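Prolyl endopeptidase (Myxococcus xanthus, PDB 2BKL) probably cleaves oligopeptides after proline, and far less readily after alanine, as a serine endopeptidase of the S9A family. Local coordinates at residues A41-A46 / L642-A647; A552-V557 / S669-V674; L608-A613 / K626-V631; D614-V619 / A649-A654. All blocks are in the same frame, centred on the assembly; numbering follows the deposited sequence.

Interaction 1. Residues A41-A46 / L642-A647; sequences AQNAHA and LLRIEA
Asn43 and Arg644 bring their CA atoms to 4.9 Å where helix 41-46 passes over strand 642-646, the two running at 103° to each other with their axes 6.4 Å apart at the closest. The helix covers the outer edge of the strand, where the backbone N and O atoms of Leu643 and Ile645 point. Asn43, its CG anti to the backbone N (chi1 179°), turns its amide to this edge: Ile645 N donates to Asn43 OD1 at 2.9 Å in a nearly straight bond (168°), the donor lying somewhat tilted from the carbonyl plane. Arg47, one turn on, gives its NE to the same OD1 and its NH2 to Ile645 O. An alanine at Asn43 would probably leave Ile645 N and Arg47 NE without their shared acceptor. Leu643 O is met by Asn43 CA at 3.4 Å in a CA-H...O contact and by Ala46 CB. Leu643 N reaches the helix through a water, which accepts from it and donates to both Gln42 O and Gln42 OE1, each at 2.8 Å; Gln42 NE2 is hydrogen-bonded to Gln632 OE1. Ala46 CB packs on Leu642 CB (3.9 Å), and Leu642 CD2 meets the His45 ring at CD2 (3.6 Å), these two side chains crossing at about a right angle. Strand 641-646 is the outermost strand at one end of the alpha/beta-hydrolase sheet, and the N-terminal helix 33-51 covers its edge by supplying polar partners in place of a further strand.

Interaction 2. Residues A552-V557 / S669-V674; sequences AVVCAV and SFLFQV
Val674 N donates to Phe670 O at 2.9 Å, a helical bond that sets these residues one turn apart, and both side chains face strand 552-556. Apart from Val553 O, the atoms that meet across the contact are apolar. Ala552 CB is pressed closest, 3.5 Å from Val674 CG2; that methyl, set between the backbone N and carbonyl carbon of its own residue, also lies over one face of the Phe670 ring, 4.0 Å above the plane and displaced toward the rim. Phe670, with CG anti to its backbone N (chi1 166°), extends its CE2 to Val554 CG2 at 4.0 Å, the two side chains sliding past each other in opposite directions. The same CE2 comes obliquely to Val553 O at 3.9 Å. Leu671 approaches with one branch, its CD2 standing 4.1 Å from Val554 CG2 and nearly as close to Ala552 CB. Helix and strand run almost antiparallel, at 164°, with axes 9.6 Å apart, the usual spacing of a helix laid on a sheet. The C-terminal helix 657-674 thus covers one face of the alpha/beta-hydrolase sheet, Leu671 reaching Ala528 on strand 527-532 and Phe670 reaching Leu609 on strand 607-613, while Val553 points away from it to helix 534-545.

Interaction 3. Residues L608-A613 / K626-V631; sequences LLMMAA and KFVAAV
Leu608 and Phe627 cross obliquely and make an aliphatic-aromatic contact, Leu608 CD2 standing 3.9 Å from Phe627 CE2. Phe627 CG stands anti to the backbone N (chi1 -171°), and the CD2/CE2 side of the ring meets the strand's side chains. Within the helix Val631 CG2 rests on one face of that ring, 3.7 Å above its plane and off toward the rim. Met610 adds a second approach to Phe627 at about a right angle, its CE 3.6 Å from Phe627 CD2; this holds for one of two conformers of a methionine with unusual torsions, and is correspondingly uncertain. Strand 608-613 and helix 626-631 are successive elements of a beta-alpha-beta unit, completed by strand 641-646, in the alpha/beta-hydrolase domain; they run nearly antiparallel at 163°, with axes 10.0 Å apart. Aliphatic contacts complete the set: Leu608 CD2 also touches Val631 CG2 at 4.1 Å, and Met610 CG in that conformer slides past Val628 CB. Leu609 and Met611 are turned to the other face of the sheet, against helix 657-674. Polar ties belong to the helix itself and to its surroundings: Val631 N donates to Phe627 O at 3.0 Å, and Lys626 NZ forms salt bridges with Glu28, Asp561 and Asp22.

Interaction 4. Residues D614-V619 / A649-A654; sequences DHDDRV and AGHGGA. With ZAH (N-[(benzyloxy)carbonyl]-L-alanyl-L-proline), chain C.
Asp616 and His651 lie side by side, pointing the same way, with carboxylate and imidazole planes 57° apart. His651 ND1 donates to Asp616 OD2 at 2.7 Å in an almost straight bond (172°); the oxygen lies in the ring plane and is met on its syn side. The other oxygen, Asp616 OD1, is gripped from one face by two backbone N-H groups, each at 3.0 Å: Arg618 N closes an Asx turn, nearly along the C-O axis, and Val619 N, three residues on, adds the Asx-motif bond from above the carboxylate plane. An alanine at Asp616 would probably leave these N-H groups and His651 ND1 without their acceptor and the imidazole freer to turn. Arg618 crosses His651 at about a right angle, its guanidinium 33° from the ring plane with His651 CD2 over one face and C24 of the ligand's phenyl ring over the opposite face. In its own plane Arg618 NH1 donates to ligand O9, the alanyl carbonyl, at 2.8 Å, while NE is held by Asp145. Val619 CG2 packs on His651 CE1 at 3.5 Å and on the ligand's proline ring. Ala649 N donates to Asp614 OD1 at 3.0 Å and His615 N to Ala649 O at 2.8 Å, tying the two loops together; Asp614 OD2 takes Asn648 N. His651 NE2 lies 3.6 Å from ligand C1, the carbon that bears O2, and the histidine touches Ser533, consistent with the Ser-His-Asp triad of a serine peptidase in the occupied ligand pocket.

In the fold
Interactions 1, 2 and 3 share the alpha/beta-hydrolase sheet through neighbouring strands 552-556, 607-613 and 641-646; centre to centre, interaction 3 lies 9 Å from interaction 1 and 11 Å from interaction 2. Helices 622-632 and 657-674 cover its two faces and helix 33-51 closes its edge, interaction 1 joining residues some 600 apart. Along the chain the segments of interaction 1 alternate with those of interactions 2 and 4, and those of 3 with 4, while interaction 3 falls between the segments of both 1 and 2. Strands 607-613 and 641-646 lead into the loops of interaction 4, about 15 Å between centres from interactions 1 and 3, so these strands end at the ligand pocket.

Interaction 1. Residues A41-A46 / L642-A647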
# COMPACT_ATOMS: atom_id res chain seq x y z
N ALA A 41 -3.17 -29.18 4.61
CA ALA A 41 -2.19 -30.08 4.00
C ALA A 41 -1.20 -29.35 3.10
O ALA A 41 -0.00 -29.64 3.13
CB ALA A 41 -2.90 -31.18 3.23
N GLN A 42 -1.68 -28.37 2.35
CA GLN A 42 -0.78 -27.57 1.52
C GLN A 42 0.20 -26.77 2.36
O GLN A 42 1.39 -26.78 2.09
CB GLN A 42 -1.56 -26.64 0.59
CG GLN A 42 -2.27 -27.32 -0.60
CD GLN A 42 -1.35 -27.75 -1.70
OE1 GLN A 42 -0.15 -27.52 -1.66
NE2 GLN A 42 -1.92 -28.42 -2.71
N ASN A 43 -0.29 -26.09 3.39
CA ASN A 43 0.59 -25.34 4.27
C ASN A 43 1.61 -26.27 4.97
O ASN A 43 2.80 -25.93 5.07
CB ASN A 43 -0.19 -24.53 5.29
CG ASN A 43 0.71 -23.77 6.23
OD1 ASN A 43 1.38 -22.83 5.83
ND2 ASN A 43 0.79 -24.24 7.47
N ALA A 44 1.15 -27.44 5.43
CA ALA A 44 2.05 -28.36 6.12
C ALA A 44 3.16 -28.80 5.19
O ALA A 44 4.33 -28.85 5.57
CB ALA A 44 1.27 -29.56 6.66
N HIS A 45 2.81 -29.08 3.93
CA HIS A 45 3.78 -29.46 2.92
C HIS A 45 4.79 -28.33 2.67
O HIS A 45 5.98 -28.56 2.61
CB HIS A 45 3.09 -29.83 1.61
CG HIS A 45 4.04 -30.06 0.49
ND1 HIS A 45 4.83 -31.18 0.40
CD2 HIS A 45 4.36 -29.28 -0.57
CE1 HIS A 45 5.59 -31.10 -0.69
NE2 HIS A 45 5.32 -29.96 -1.29
N ALA A 46 4.29 -27.10 2.61
CA ALA A 46 5.17 -25.98 2.36
C ALA A 46 6.14 -25.80 3.54
O ALA A 46 7.32 -25.61 3.32
CB ALA A 46 4.37 -24.72 2.14
N LEU A 642 4.70 -24.17 -3.84
CA LEU A 642 4.34 -24.26 -2.44
C LEU A 642 3.33 -23.21 -2.07
O LEU A 642 3.47 -22.07 -2.51
CB LEU A 642 5.60 -24.09 -1.56
CG LEU A 642 6.76 -25.06 -1.83
CD1 LEU A 642 7.97 -24.70 -1.01
CD2 LEU A 642 6.36 -26.48 -1.56
N LEU A 643 2.35 -23.57 -1.25
CA LEU A 643 1.40 -22.63 -0.69
C LEU A 643 1.65 -22.51 0.81
O LEU A 643 1.33 -23.41 1.57
CB LEU A 643 -0.04 -23.10 -0.98
CG LEU A 643 -1.15 -22.23 -0.36
CD1 LEU A 643 -1.18 -20.83 -0.92
CD2 LEU A 643 -2.52 -22.90 -0.55
N ARG A 644 2.22 -21.40 1.23
CA ARG A 644 2.47 -21.08 2.62
C ARG A 644 1.37 -20.15 3.15
O ARG A 644 1.20 -19.07 2.60
CB ARG A 644 3.80 -20.40 2.71
CG ARG A 644 4.30 -20.10 4.12
CD ARG A 644 5.44 -19.10 4.11
NE ARG A 644 6.07 -18.91 5.40
CZ ARG A 644 5.63 -18.09 6.35
NH1 ARG A 644 4.54 -17.37 6.22
NH2 ARG A 644 6.32 -18.01 7.48
N ILE A 645 0.65 -20.55 4.20
CA ILE A 645 -0.45 -19.75 4.70
C ILE A 645 -0.08 -19.17 6.05
O ILE A 645 0.12 -19.91 7.02
CB ILE A 645 -1.74 -20.58 4.77
CG1 ILE A 645 -2.07 -21.24 3.41
CG2 ILE A 645 -2.91 -19.71 5.28
CD1 ILE A 645 -3.26 -22.24 3.47
N GLU A 646 0.04 -17.86 6.12
CA GLU A 646 0.39 -17.22 7.38
C GLU A 646 -0.83 -17.19 8.28
O GLU A 646 -1.91 -16.80 7.85
CB GLU A 646 0.86 -15.80 7.10
CG GLU A 646 1.32 -14.98 8.30
CD GLU A 646 2.76 -15.21 8.70
OE1 GLU A 646 3.64 -15.22 7.81
OE2 GLU A 646 3.02 -15.29 9.93
N ALA A 647 -0.64 -17.57 9.54
CA ALA A 647 -1.72 -17.60 10.50
C ALA A 647 -1.99 -16.22 11.09
O ALA A 647 -1.09 -15.41 11.24
CB ALA A 647 -1.41 -18.59 11.60
O HOH W 1 2.16 -26.38 -0.58

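Interaction 2. Residues A552-V557 / S669-V674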
# COMPACT_ATOMS: atom_id res chain seq x y z
N ALA A 552 12.73 -18.36 -10.34
CA ALA A 552 11.82 -18.52 -9.21
C ALA A 552 10.87 -17.34 -9.12
O ALA A 552 11.16 -16.23 -9.60
CB ALA A 552 12.61 -18.68 -7.94
N VAL A 553 9.73 -17.60 -8.48
CA VAL A 553 8.67 -16.60 -8.31
C VAL A 553 8.19 -16.68 -6.89
O VAL A 553 7.87 -17.78 -6.38
CB VAL A 553 7.50 -16.90 -9.24
CG1 VAL A 553 6.30 -15.99 -9.01
CG2 VAL A 553 7.91 -16.87 -10.71
N VAL A 554 8.10 -15.54 -6.23
CA VAL A 554 7.47 -15.39 -4.93
C VAL A 554 6.24 -14.50 -5.14
O VAL A 554 6.37 -13.36 -5.56
CB VAL A 554 8.41 -14.79 -3.87
CG1 VAL A 554 7.70 -14.76 -2.51
CG2 VAL A 554 9.70 -15.60 -3.78
N CYS A 555 5.06 -15.04 -4.82
CA CYS A 555 3.78 -14.41 -5.20
C CYS A 555 2.99 -14.28 -3.91
O CYS A 555 2.59 -15.29 -3.33
CB CYS A 555 3.08 -15.30 -6.23
SG CYS A 555 1.47 -14.74 -6.76
N ALA A 556 2.79 -13.06 -3.43
CA ALA A 556 2.13 -12.80 -2.16
C ALA A 556 0.73 -12.25 -2.33
O ALA A 556 0.45 -11.43 -3.22
CB ALA A 556 2.95 -11.82 -1.31
N VAL A 557 -0.15 -12.73 -1.45
CA VAL A 557 -1.56 -12.30 -1.33
C VAL A 557 -2.13 -11.82 -2.67
O VAL A 557 -2.56 -10.67 -2.79
CB VAL A 557 -1.75 -11.29 -0.20
CG1 VAL A 557 -1.64 -12.01 1.16
CG2 VAL A 557 -0.82 -10.14 -0.29
N SER A 669 15.36 -18.60 2.30
CA SER A 669 15.82 -19.97 2.21
C SER A 669 15.25 -20.70 0.96
O SER A 669 15.97 -21.46 0.33
CB SER A 669 15.63 -20.73 3.53
OG SER A 669 14.28 -21.05 3.80
N PHE A 670 14.00 -20.42 0.57
CA PHE A 670 13.44 -20.88 -0.70
C PHE A 670 14.31 -20.41 -1.86
O PHE A 670 14.70 -21.18 -2.73
CB PHE A 670 11.99 -20.34 -0.84
CG PHE A 670 11.42 -20.45 -2.23
CD1 PHE A 670 10.93 -21.67 -2.73
CD2 PHE A 670 11.31 -19.33 -3.03
CE1 PHE A 670 10.37 -21.75 -4.01
CE2 PHE A 670 10.78 -19.40 -4.27
CZ PHE A 670 10.30 -20.62 -4.78
N LEU A 671 14.65 -19.13 -1.87
CA LEU A 671 15.46 -18.57 -2.94
C LEU A 671 16.84 -19.22 -2.99
O LEU A 671 17.34 -19.55 -4.09
CB LEU A 671 15.57 -17.04 -2.83
CG LEU A 671 14.25 -16.29 -3.08
CD1 LEU A 671 14.48 -14.80 -2.98
CD2 LEU A 671 13.65 -16.64 -4.44
N PHE A 672 17.48 -19.37 -1.82
CA PHE A 672 18.82 -19.95 -1.77
C PHE A 672 18.77 -21.34 -2.34
O PHE A 672 19.70 -21.76 -3.02
CB PHE A 672 19.33 -20.02 -0.33
CG PHE A 672 19.78 -18.72 0.25
CD1 PHE A 672 20.08 -17.62 -0.54
CD2 PHE A 672 19.95 -18.61 1.62
CE1 PHE A 672 20.52 -16.43 0.04
CE2 PHE A 672 20.37 -17.42 2.19
CZ PHE A 672 20.67 -16.34 1.39
N GLN A 673 17.71 -22.10 -2.04
CA GLN A 673 17.57 -23.46 -2.56
C GLN A 673 17.40 -23.46 -4.07
O GLN A 673 18.16 -24.11 -4.80
CB GLN A 673 16.37 -24.17 -1.91
CG GLN A 673 16.06 -25.54 -2.50
CD GLN A 673 17.10 -26.58 -2.22
OE1 GLN A 673 17.37 -27.44 -3.09
NE2 GLN A 673 17.69 -26.55 -1.04
N VAL A 674 16.41 -22.72 -4.56
CA VAL A 674 15.98 -22.89 -5.94
C VAL A 674 16.88 -22.16 -6.93
O VAL A 674 16.94 -22.56 -8.08
CB VAL A 674 14.47 -22.53 -6.13
CG1 VAL A 674 13.62 -23.38 -5.25
CG2 VAL A 674 14.21 -21.08 -5.89

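Interaction 3. Residues L608-A613 / K626-V631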
# COMPACT_ATOMS: atom_id res chain seq x y z
N LEU A 608 7.93 -21.89 -7.46
CA LEU A 608 6.92 -20.97 -7.00
C LEU A 608 6.71 -21.08 -5.51
O LEU A 608 6.49 -22.18 -4.99
CB LEU A 608 5.61 -21.24 -7.73
CG LEU A 608 4.38 -20.47 -7.32
CD1 LEU A 608 4.59 -18.97 -7.57
CD2 LEU A 608 3.15 -20.96 -8.09
N LEU A 609 6.80 -19.95 -4.79
CA LEU A 609 6.41 -19.85 -3.40
C LEU A 609 5.25 -18.84 -3.29
O LEU A 609 5.42 -17.67 -3.58
CB LEU A 609 7.57 -19.40 -2.52
CG LEU A 609 7.30 -19.13 -1.03
CD1 LEU A 609 6.69 -20.35 -0.35
CD2 LEU A 609 8.55 -18.66 -0.30
N MET A 610 4.07 -19.34 -2.91
CA MET A 610 2.87 -18.53 -2.74
C MET A 610 2.82 -18.14 -1.28
O MET A 610 2.71 -19.02 -0.40
CB MET A 610 1.65 -19.43 -2.95
CG MET A 610 0.99 -19.63 -4.30
SD MET A 610 1.55 -18.73 -5.64
CE MET A 610 -0.05 -18.06 -6.15
N MET A 611 2.80 -16.87 -0.98
CA MET A 611 2.74 -16.38 0.39
C MET A 611 1.36 -15.82 0.67
O MET A 611 1.03 -14.66 0.38
CB MET A 611 3.81 -15.36 0.68
CG MET A 611 5.13 -15.82 0.22
SD MET A 611 6.66 -15.22 0.94
CE MET A 611 6.42 -15.41 2.75
N ALA A 612 0.54 -16.66 1.27
CA ALA A 612 -0.86 -16.34 1.54
C ALA A 612 -1.06 -15.99 3.00
O ALA A 612 -0.19 -16.17 3.85
CB ALA A 612 -1.72 -17.50 1.15
N ALA A 613 -2.23 -15.41 3.27
CA ALA A 613 -2.63 -14.96 4.60
C ALA A 613 -4.03 -15.47 4.87
O ALA A 613 -4.93 -15.30 4.04
CB ALA A 613 -2.62 -13.46 4.66
N LYS A 626 -6.30 -21.67 -6.12
CA LYS A 626 -6.55 -22.16 -7.48
C LYS A 626 -5.27 -22.15 -8.33
O LYS A 626 -5.03 -23.09 -9.12
CB LYS A 626 -7.65 -21.38 -8.16
CG LYS A 626 -9.03 -21.52 -7.50
CD LYS A 626 -10.18 -21.32 -8.47
CE LYS A 626 -10.18 -19.98 -9.14
NZ LYS A 626 -11.43 -19.77 -9.97
N PHE A 627 -4.47 -21.09 -8.21
CA PHE A 627 -3.27 -20.99 -9.03
C PHE A 627 -2.26 -22.03 -8.62
O PHE A 627 -1.67 -22.66 -9.50
CB PHE A 627 -2.69 -19.57 -8.95
CG PHE A 627 -1.58 -19.30 -9.93
CD1 PHE A 627 -1.87 -19.08 -11.26
CD2 PHE A 627 -0.24 -19.28 -9.52
CE1 PHE A 627 -0.88 -18.76 -12.16
CE2 PHE A 627 0.77 -18.99 -10.42
CZ PHE A 627 0.46 -18.76 -11.73
N VAL A 628 -2.03 -22.24 -7.32
CA VAL A 628 -1.05 -23.25 -6.89
C VAL A 628 -1.48 -24.64 -7.35
O VAL A 628 -0.65 -25.44 -7.80
CB VAL A 628 -0.73 -23.21 -5.38
CG1 VAL A 628 -1.70 -23.97 -4.55
CG2 VAL A 628 0.69 -23.77 -5.14
N ALA A 629 -2.77 -24.93 -7.29
CA ALA A 629 -3.27 -26.19 -7.79
C ALA A 629 -2.99 -26.38 -9.27
O ALA A 629 -2.52 -27.43 -9.69
CB ALA A 629 -4.75 -26.30 -7.54
N ALA A 630 -3.19 -25.32 -10.05
CA ALA A 630 -2.94 -25.37 -11.49
C ALA A 630 -1.45 -25.60 -11.80
O ALA A 630 -1.10 -26.37 -12.68
CB ALA A 630 -3.45 -24.10 -12.14
N VAL A 631 -0.57 -24.95 -11.05
CA VAL A 631 0.86 -25.09 -11.28
C VAL A 631 1.38 -26.47 -10.83
O VAL A 631 2.15 -27.12 -11.54
CB VAL A 631 1.63 -23.93 -10.61
CG1 VAL A 631 3.11 -24.15 -10.68
CG2 VAL A 631 1.25 -22.61 -11.27

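Interaction 4. Residues D614-V619 / A649-A654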
# COMPACT_ATOMS: atom_id res chain seq x y z
N ASP A 614 -4.23 -16.05 6.04
CA ASP A 614 -5.50 -16.72 6.37
C ASP A 614 -6.69 -15.81 6.61
O ASP A 614 -7.83 -16.27 6.54
CB ASP A 614 -5.35 -17.72 7.53
CG ASP A 614 -5.08 -17.08 8.88
OD1 ASP A 614 -4.96 -15.84 8.96
OD2 ASP A 614 -4.98 -17.79 9.91
N HIS A 615 -6.46 -14.53 6.89
CA HIS A 615 -7.55 -13.60 7.20
C HIS A 615 -7.52 -12.39 6.29
O HIS A 615 -7.93 -11.30 6.67
CB HIS A 615 -7.47 -13.14 8.66
CG HIS A 615 -8.16 -14.05 9.62
ND1 HIS A 615 -7.49 -15.03 10.31
CD2 HIS A 615 -9.45 -14.12 10.00
CE1 HIS A 615 -8.34 -15.67 11.10
NE2 HIS A 615 -9.54 -15.14 10.93
N ASP A 616 -7.11 -12.59 5.05
CA ASP A 616 -7.14 -11.50 4.06
C ASP A 616 -8.58 -11.25 3.61
O ASP A 616 -9.15 -11.98 2.81
CB ASP A 616 -6.23 -11.84 2.88
CG ASP A 616 -5.98 -10.66 1.97
OD1 ASP A 616 -6.76 -9.65 2.02
OD2 ASP A 616 -5.01 -10.68 1.19
N ASP A 617 -9.15 -10.19 4.18
CA ASP A 617 -10.51 -9.75 3.85
C ASP A 617 -10.57 -8.66 2.78
O ASP A 617 -11.58 -7.97 2.61
CB ASP A 617 -11.30 -9.31 5.12
CG ASP A 617 -10.66 -8.15 5.87
OD1 ASP A 617 -9.52 -7.78 5.56
OD2 ASP A 617 -11.30 -7.58 6.81
N ARG A 618 -9.49 -8.52 2.05
CA ARG A 618 -9.41 -7.57 0.94
C ARG A 618 -9.29 -8.34 -0.37
O ARG A 618 -10.18 -8.27 -1.22
CB ARG A 618 -8.24 -6.62 1.13
CG ARG A 618 -8.29 -5.43 0.19
CD ARG A 618 -7.13 -4.43 0.25
NE ARG A 618 -6.88 -3.96 1.61
CZ ARG A 618 -5.86 -3.18 1.97
NH1 ARG A 618 -5.01 -2.71 1.07
NH2 ARG A 618 -5.68 -2.85 3.24
N VAL A 619 -8.18 -9.07 -0.52
CA VAL A 619 -7.93 -9.94 -1.66
C VAL A 619 -8.24 -11.36 -1.28
O VAL A 619 -7.61 -11.95 -0.40
CB VAL A 619 -6.45 -9.82 -2.11
CG1 VAL A 619 -6.11 -10.88 -3.17
CG2 VAL A 619 -6.18 -8.40 -2.66
N ALA A 649 -3.43 -13.51 10.02
CA ALA A 649 -2.83 -12.50 9.18
C ALA A 649 -3.83 -11.91 8.21
O ALA A 649 -4.55 -12.63 7.51
CB ALA A 649 -1.66 -13.09 8.41
N GLY A 650 -3.86 -10.58 8.16
CA GLY A 650 -4.56 -9.84 7.13
C GLY A 650 -3.70 -9.64 5.90
O GLY A 650 -2.63 -10.24 5.75
N HIS A 651 -4.20 -8.77 5.03
CA HIS A 651 -3.59 -8.49 3.74
C HIS A 651 -2.14 -8.06 3.86
O HIS A 651 -1.30 -8.40 3.01
CB HIS A 651 -4.37 -7.41 3.00
CG HIS A 651 -3.94 -7.24 1.59
ND1 HIS A 651 -4.07 -8.25 0.66
CD2 HIS A 651 -3.31 -6.22 0.96
CE1 HIS A 651 -3.55 -7.85 -0.49
NE2 HIS A 651 -3.11 -6.62 -0.35
N GLY A 652 -1.82 -7.35 4.93
CA GLY A 652 -0.45 -6.92 5.15
C GLY A 652 0.32 -7.74 6.18
O GLY A 652 1.32 -7.26 6.69
N GLY A 653 -0.13 -8.95 6.49
CA GLY A 653 0.57 -9.81 7.44
C GLY A 653 -0.01 -9.78 8.85
O GLY A 653 -1.07 -9.20 9.10
N ALA A 654 0.71 -10.38 9.79
CA ALA A 654 0.22 -10.65 11.14
C ALA A 654 0.56 -9.55 12.12
O ALA A 654 0.11 -9.58 13.26
CB ALA A 654 0.78 -11.99 11.65
C1 ZAH C . -3.28 -5.01 -3.58
O2 ZAH C . -2.59 -4.51 -4.69
C3 ZAH C . -4.81 -4.73 -3.64
C4 ZAH C . -5.47 -5.43 -4.83
C5 ZAH C . -5.45 -4.43 -5.98
C6 ZAH C . -5.39 -3.05 -5.36
N7 ZAH C . -5.15 -3.33 -3.95
C8 ZAH C . -5.15 -2.37 -3.03
O9 ZAH C . -5.00 -2.73 -1.76
C10 ZAH C . -5.60 -0.92 -3.34
C11 ZAH C . -4.34 -0.26 -3.89
N14 ZAH C . -6.03 -0.22 -2.16
C15 ZAH C . -7.19 -0.47 -1.60
O16 ZAH C . -8.05 -1.30 -2.13
O17 ZAH C . -7.52 0.23 -0.40
C18 ZAH C . -8.74 -0.22 0.24
C19 ZAH C . -8.90 0.35 1.66
C20 ZAH C . -9.07 1.72 1.83
C21 ZAH C . -9.20 2.25 3.11
C22 ZAH C . -9.18 1.40 4.22
C23 ZAH C . -9.03 0.02 4.05
C24 ZAH C . -8.88 -0.50 2.77
O HOH W 2 -6.75 -7.40 5.31